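Local coordinates for alpha-1,3-glucanase (Bacillus circulans, PDB 5ZRU), which probably hydrolyses alpha-1,3-glucan, with this chain being the catalytic unit of a longer glycoside hydrolase family 87 enzyme, at residues I410-F413 and K419-H422; I502-G507 and E511-N516. All coordinates share one frame; numbering follows the deposited sequence.

Interaction 1. Residues I410-F413 and K419-H422; sequences IAFF and KATH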
ATOM      1  N   ILE A 410       4.163   7.999   0.475  1.00  6.31           N
ATOM      2  CA  ILE A 410       3.497   8.976  -0.381  1.00  7.76           C
ATOM      3  C   ILE A 410       4.558   9.666  -1.219  1.00  8.21           C
ATOM      4  O   ILE A 410       5.613  10.039  -0.695  1.00  8.59           O
ATOM      5  CB  ILE A 410       2.713  10.022   0.439  1.00  9.15           C
ATOM      6  CG1 ILE A 410       1.592   9.348   1.235  1.00  8.63           C
ATOM      7  CG2 ILE A 410       2.188  11.144  -0.471  1.00  8.69           C
ATOM      8  CD1 ILE A 410       0.772  10.317   2.074  1.00 10.34           C
ATOM      9  N   ALA A 411       4.283   9.850  -2.514  1.00  6.75           N
ATOM     10  CA  ALA A 411       5.254  10.490  -3.397  1.00  8.12           C
ATOM     11  C   ALA A 411       4.570  11.399  -4.413  1.00 11.27           C
ATOM     12  O   ALA A 411       3.535  11.037  -4.982  1.00  9.67           O
ATOM     13  CB  ALA A 411       6.091   9.446  -4.147  1.00 10.49           C
ATOM     14  N   PHE A 412       5.177  12.566  -4.666  1.00  8.77           N
ATOM     15  CA  PHE A 412       4.771  13.436  -5.762  1.00  9.04           C
ATOM     16  C   PHE A 412       5.984  13.649  -6.659  1.00  8.58           C
ATOM     17  O   PHE A 412       7.079  13.944  -6.166  1.00  8.50           O
ATOM     18  CB  PHE A 412       4.237  14.803  -5.286  1.00  8.35           C
ATOM     19  CG  PHE A 412       2.986  14.733  -4.435  1.00  8.07           C
ATOM     20  CD1 PHE A 412       1.920  13.914  -4.787  1.00  9.43           C
ATOM     21  CD2 PHE A 412       2.886  15.502  -3.280  1.00 10.51           C
ATOM     22  CE1 PHE A 412       0.770  13.859  -4.009  1.00  6.96           C
ATOM     23  CE2 PHE A 412       1.738  15.459  -2.481  1.00 12.04           C
ATOM     24  CZ  PHE A 412       0.675  14.634  -2.846  1.00  9.38           C
ATOM     25  N   PHE A 413       5.788  13.507  -7.968  1.00  9.18           N
ATOM     26  CA  PHE A 413       6.886  13.619  -8.920  1.00 10.43           C
ATOM     27  C   PHE A 413       6.755  14.785  -9.893  1.00  9.09           C
ATOM     28  O   PHE A 413       7.673  15.009 -10.693  1.00  8.31           O
ATOM     29  CB  PHE A 413       7.023  12.299  -9.687  1.00  7.24           C
ATOM     30  CG  PHE A 413       7.291  11.132  -8.779  1.00 10.12           C
ATOM     31  CD1 PHE A 413       8.421  11.123  -7.979  1.00 11.23           C
ATOM     32  CD2 PHE A 413       6.403  10.070  -8.689  1.00 11.65           C
ATOM     33  CE1 PHE A 413       8.675  10.070  -7.108  1.00 12.55           C
ATOM     34  CE2 PHE A 413       6.660   9.006  -7.827  1.00 10.10           C
ATOM     35  CZ  PHE A 413       7.796   9.009  -7.040  1.00 11.95           C
ATOM     36  N   LYS A 419      -1.955  17.683  -2.566  1.00  9.49           N
ATOM     37  CA  LYS A 419      -1.801  17.740  -1.122  1.00  9.34           C
ATOM     38  C   LYS A 419      -1.934  16.351  -0.526  1.00 10.00           C
ATOM     39  O   LYS A 419      -2.586  15.473  -1.088  1.00  9.32           O
ATOM     40  CB  LYS A 419      -2.809  18.674  -0.460  1.00 13.65           C
ATOM     41  CG  LYS A 419      -4.224  18.163  -0.457  1.00 15.49           C
ATOM     42  CD  LYS A 419      -5.138  19.231   0.166  1.00 25.00           C
ATOM     43  CE  LYS A 419      -6.603  18.954  -0.109  1.00 28.12           C
ATOM     44  NZ  LYS A 419      -7.486  19.872   0.668  1.00 32.31           N
ATOM     45  N   ALA A 420      -1.303  16.171   0.625  1.00  8.87           N
ATOM     46  CA  ALA A 420      -1.381  14.921   1.373  1.00 10.94           C
ATOM     47  C   ALA A 420      -1.519  15.317   2.831  1.00  9.97           C
ATOM     48  O   ALA A 420      -0.578  15.871   3.410  1.00  9.48           O
ATOM     49  CB  ALA A 420      -0.147  14.044   1.136  1.00  9.46           C
ATOM     50  N   THR A 421      -2.684  15.062   3.424  1.00  9.59           N
ATOM     51  CA  THR A 421      -2.946  15.543   4.777  1.00  8.07           C
ATOM     52  C   THR A 421      -3.591  14.452   5.623  1.00  9.42           C
ATOM     53  O   THR A 421      -4.268  13.563   5.109  1.00  9.04           O
ATOM     54  CB  THR A 421      -3.863  16.782   4.792  1.00 11.16           C
ATOM     55  OG1 THR A 421      -5.200  16.380   4.475  1.00 13.46           O
ATOM     56  CG2 THR A 421      -3.404  17.842   3.790  1.00 11.37           C
ATOM     57  N   HIS A 422      -3.387  14.543   6.933  1.00  7.93           N
ATOM     58  CA  HIS A 422      -4.074  13.684   7.901  1.00  8.78           C
ATOM     59  C   HIS A 422      -3.738  12.207   7.698  1.00  9.82           C
ATOM     60  O   HIS A 422      -4.578  11.328   7.882  1.00  9.84           O
ATOM     61  CB  HIS A 422      -5.583  13.932   7.860  1.00 11.25           C
ATOM     62  CG  HIS A 422      -5.950  15.323   8.282  1.00 11.94           C
ATOM     63  ND1 HIS A 422      -6.073  16.365   7.387  1.00 18.33           N
ATOM     64  CD2 HIS A 422      -6.145  15.857   9.511  1.00  9.98           C
ATOM     65  CE1 HIS A 422      -6.358  17.473   8.044  1.00 12.00           C
ATOM     66  NE2 HIS A 422      -6.415  17.193   9.333  1.00 13.48           N
TER

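Interaction 2. Residues I502-G507 and E511-N516; sequences IQFGYG and ENIVFN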
ATOM      1  N   ILE A 502      14.702  14.537   7.975  1.00 10.41           N
ATOM      2  CA  ILE A 502      14.420  15.305   6.765  1.00  8.95           C
ATOM      3  C   ILE A 502      15.710  15.412   5.963  1.00 11.66           C
ATOM      4  O   ILE A 502      16.735  15.843   6.501  1.00 11.92           O
ATOM      5  CB  ILE A 502      13.872  16.705   7.095  1.00 11.38           C
ATOM      6  CG1 ILE A 502      12.627  16.590   7.973  1.00  9.16           C
ATOM      7  CG2 ILE A 502      13.533  17.465   5.820  1.00 11.22           C
ATOM      8  CD1 ILE A 502      12.179  17.925   8.530  1.00  9.60           C
ATOM      9  N   GLN A 503      15.655  15.024   4.682  1.00  9.27           N
ATOM     10  CA  GLN A 503      16.842  14.892   3.829  1.00 11.03           C
ATOM     11  C   GLN A 503      16.627  15.608   2.501  1.00 10.33           C
ATOM     12  O   GLN A 503      15.592  15.413   1.848  1.00  8.28           O
ATOM     13  CB  GLN A 503      17.166  13.407   3.582  1.00 10.27           C
ATOM     14  CG  GLN A 503      18.228  13.120   2.515  1.00  8.20           C
ATOM     15  CD  GLN A 503      18.673  11.657   2.531  1.00 10.65           C
ATOM     16  OE1 GLN A 503      18.791  11.059   3.594  1.00 10.74           O
ATOM     17  NE2 GLN A 503      18.916  11.083   1.353  1.00 10.41           N
ATOM     18  N   PHE A 504      17.606  16.436   2.105  1.00  9.64           N
ATOM     19  CA  PHE A 504      17.617  17.162   0.838  1.00  9.41           C
ATOM     20  C   PHE A 504      18.882  16.812   0.073  1.00 10.22           C
ATOM     21  O   PHE A 504      19.973  16.849   0.642  1.00 13.47           O
ATOM     22  CB  PHE A 504      17.666  18.700   0.994  1.00 10.22           C
ATOM     23  CG  PHE A 504      16.568  19.310   1.800  1.00  8.99           C
ATOM     24  CD1 PHE A 504      16.563  19.214   3.182  1.00 10.81           C
ATOM     25  CD2 PHE A 504      15.599  20.085   1.180  1.00 10.92           C
ATOM     26  CE1 PHE A 504      15.573  19.836   3.927  1.00 13.68           C
ATOM     27  CE2 PHE A 504      14.605  20.711   1.934  1.00 12.34           C
ATOM     28  CZ  PHE A 504      14.598  20.577   3.295  1.00 10.85           C
ATOM     29  N   GLY A 505      18.762  16.559  -1.226  1.00 10.59           N
ATOM     30  CA  GLY A 505      19.973  16.361  -1.998  1.00 11.02           C
ATOM     31  C   GLY A 505      19.748  16.375  -3.495  1.00 12.30           C
ATOM     32  O   GLY A 505      18.635  16.594  -3.980  1.00 12.87           O
ATOM     33  N   TYR A 506      20.850  16.101  -4.211  1.00 11.58           N
ATOM     34  CA  TYR A 506      21.035  16.322  -5.647  1.00 14.25           C
ATOM     35  C   TYR A 506      20.982  17.817  -5.948  1.00 12.72           C
ATOM     36  O   TYR A 506      20.647  18.617  -5.067  1.00 15.66           O
ATOM     37  CB  TYR A 506      20.033  15.505  -6.479  1.00 13.71           C
ATOM     38  CG  TYR A 506      20.425  14.035  -6.486  1.00 14.97           C
ATOM     39  CD1 TYR A 506      20.230  13.253  -5.362  1.00 14.09           C
ATOM     40  CD2 TYR A 506      21.039  13.451  -7.591  1.00 19.59           C
ATOM     41  CE1 TYR A 506      20.599  11.919  -5.327  1.00 15.29           C
ATOM     42  CE2 TYR A 506      21.426  12.103  -7.566  1.00 21.41           C
ATOM     43  CZ  TYR A 506      21.196  11.347  -6.424  1.00 20.75           C
ATOM     44  OH  TYR A 506      21.557  10.017  -6.353  1.00 17.91           O
ATOM     45  N   GLY A 507      21.363  18.207  -7.162  1.00 13.36           N
ATOM     46  CA  GLY A 507      21.740  19.571  -7.464  1.00 12.58           C
ATOM     47  C   GLY A 507      20.735  20.410  -8.221  1.00 14.87           C
ATOM     48  O   GLY A 507      21.063  21.546  -8.590  1.00 14.23           O
ATOM     49  N   GLU A 511      13.545  25.477  -3.838  1.00 13.75           N
ATOM     50  CA  GLU A 511      13.017  26.838  -3.867  1.00 14.92           C
ATOM     51  C   GLU A 511      11.680  26.900  -3.140  1.00 14.42           C
ATOM     52  O   GLU A 511      10.766  26.141  -3.469  1.00 12.77           O
ATOM     53  CB  GLU A 511      12.841  27.309  -5.315  1.00 17.82           C
ATOM     54  CG  GLU A 511      14.143  27.313  -6.118  1.00 23.04           C
ATOM     55  CD  GLU A 511      13.909  27.424  -7.617  1.00 33.95           C
ATOM     56  OE1 GLU A 511      14.698  26.829  -8.385  1.00 37.69           O
ATOM     57  OE2 GLU A 511      12.936  28.099  -8.022  1.00 38.54           O
ATOM     58  N   ASN A 512      11.558  27.826  -2.185  1.00 12.50           N
ATOM     59  CA  ASN A 512      10.325  28.039  -1.418  1.00 14.10           C
ATOM     60  C   ASN A 512       9.825  26.735  -0.788  1.00 11.53           C
ATOM     61  O   ASN A 512       8.694  26.303  -1.001  1.00 11.74           O
ATOM     62  CB  ASN A 512       9.229  28.667  -2.286  1.00 12.25           C
ATOM     63  CG  ASN A 512       8.014  29.121  -1.464  1.00 18.06           C
ATOM     64  OD1 ASN A 512       8.145  29.480  -0.295  1.00 17.25           O
ATOM     65  ND2 ASN A 512       6.837  29.100  -2.077  1.00 15.54           N
ATOM     66  N   ILE A 513      10.689  26.113   0.007  1.00 11.39           N
ATOM     67  CA  ILE A 513      10.335  24.924   0.779  1.00 12.62           C
ATOM     68  C   ILE A 513      10.198  25.347   2.235  1.00 12.38           C
ATOM     69  O   ILE A 513      11.173  25.801   2.843  1.00 12.07           O
ATOM     70  CB  ILE A 513      11.385  23.812   0.641  1.00 12.58           C
ATOM     71  CG1 ILE A 513      11.801  23.607  -0.823  1.00  9.11           C
ATOM     72  CG2 ILE A 513      10.861  22.520   1.278  1.00  9.46           C
ATOM     73  CD1 ILE A 513      10.659  23.203  -1.774  1.00 10.40           C
ATOM     74  N   VAL A 514       8.999  25.179   2.804  1.00 11.14           N
ATOM     75  CA  VAL A 514       8.688  25.684   4.139  1.00 12.17           C
ATOM     76  C   VAL A 514       8.178  24.544   5.010  1.00 10.70           C
ATOM     77  O   VAL A 514       7.326  23.759   4.579  1.00 10.81           O
ATOM     78  CB  VAL A 514       7.651  26.821   4.087  1.00 14.58           C
ATOM     79  CG1 VAL A 514       7.348  27.322   5.504  1.00 17.09           C
ATOM     80  CG2 VAL A 514       8.157  27.958   3.199  1.00 14.02           C
ATOM     81  N   PHE A 515       8.687  24.472   6.241  1.00 11.11           N
ATOM     82  CA  PHE A 515       8.330  23.447   7.218  1.00 11.80           C
ATOM     83  C   PHE A 515       7.827  24.144   8.475  1.00 17.16           C
ATOM     84  O   PHE A 515       8.622  24.746   9.206  1.00 15.36           O
ATOM     85  CB  PHE A 515       9.537  22.582   7.581  1.00 13.20           C
ATOM     86  CG  PHE A 515       9.973  21.626   6.516  1.00 12.04           C
ATOM     87  CD1 PHE A 515      10.793  22.045   5.476  1.00 14.70           C
ATOM     88  CD2 PHE A 515       9.615  20.282   6.589  1.00 13.35           C
ATOM     89  CE1 PHE A 515      11.221  21.147   4.509  1.00 12.92           C
ATOM     90  CE2 PHE A 515      10.045  19.378   5.631  1.00 16.12           C
ATOM     91  CZ  PHE A 515      10.845  19.821   4.579  1.00 13.99           C
ATOM     92  N   ASN A 516       6.530  24.043   8.758  1.00 11.84           N
ATOM     93  CA  ASN A 516       5.959  24.705   9.926  1.00 11.26           C
ATOM     94  C   ASN A 516       5.455  23.676  10.930  1.00 12.63           C
ATOM     95  O   ASN A 516       4.847  22.674  10.546  1.00 11.06           O
ATOM     96  CB  ASN A 516       4.813  25.647   9.515  1.00 13.88           C
ATOM     97  CG  ASN A 516       5.289  26.803   8.633  1.00 13.43           C
ATOM     98  OD1 ASN A 516       6.432  27.244   8.726  1.00 19.81           O
ATOM     99  ND2 ASN A 516       4.416  27.278   7.765  1.00 22.43           N
TER

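Interaction 1. Residues I410-F413 and K419-H422
The side chain of I410 lies against the methyl group of A420, meeting it with both branches: CD1 of I410 is 4.0 Å from CB of A420, and CG2 of I410 is 4.1 Å from the same CB. CG2 stands anti to the backbone N, the extended outer torsion (chi2 180°) carries CD1 forward, and both methyls come to CB of A420 from the same side. Beside them F412 reaches across with the far corner of its ring, CZ, which comes 4.1 Å from CB of A420 at an oblique angle. The same corner stops 3.8 Å from the carbonyl O of K419, which sits at the ring edge, near its plane. Alanine suits position 420 because its short side chain leaves space for an isoleucine and a phenylalanine at once, while K419 and T421, on the alternate face of the strand, turn their side chains away from this core. The F412 ring also meets the rings of H418 and F453. Strand 411-412 pairs with strands 378-381 and 435-437, whereas 419-421 pairs with 395-397 and 451-459; apolar residues meeting between two faces, each built of parallel strands, are characteristic of the interior of a right-handed parallel beta-helix.

Interaction 2. Residues I502-G507 and E511-N516
The backbone of I502 hydrogen-bonds with both A541 and Y543, on the next coil, and F504 is bonded to Y543 in the same way. The contact with 511-516, by contrast, is made by apolar side chains alone. Strands 502-505 and 513-516 run nearly antiparallel, at 172°, but their axes stay 11.9 Å apart, too far for backbone pairing, and side chains from both strands span the interval.

F515 touches two of those on the facing strand. Its CE1 is 3.6 Å from CZ of F504, the two side chains arriving from opposite directions; CE1 of F515 lies at the edge of the F504 ring, near its plane, whereas CZ of F504 approaches the F515 ring obliquely. On the neighbouring part of the F515 ring sits I502, with CG2 at 3.8 Å from CZ of F515 and CD1 at 3.9 Å from CE2 of F515. CG2 of I502 is anti to the backbone N, and with chi2 at 170° CD1 extends along the ring as the two side chains slide past each other. A branched isoleucine suits this place because its two methyls can reach different atoms of the one ring.

This is the interior of a parallel beta-helix, where residues in equivalent places on successive coils pile up: F515 stacks with F489 and F553, from the strands flanking its own. With an alanine here, CZ of F504 and the methyls of I502 would probably be left facing a gap, and the stack with F489 and F553 would be broken. I513 makes a lighter contact, its CG2 lying 4.2 Å from CE2 of F504 at the ring edge. Q503, on the alternate face, directs its amide NE2 to the carbonyl O of E471.

How the interactions relate
Following the chain from the N terminus, interaction 1 comes first: 410-413 leads through a short link of five residues to 419-422, and the contact closes that loop. Interaction 2 follows in series, with only three residues separating 502-507 from 511-516, so the two neither nest nor cross. Each joins the same two faces of the beta-helix. Strands 411-412 and 502-505 belong to one face, with 435-437 and 475-478 stacked between them; 419-421 and 513-516 belong to the other, with parts of 451-459 and 487-495 between them. The contacts do not touch: their nearest atoms are about 11 Å apart and their centres about 15 Å.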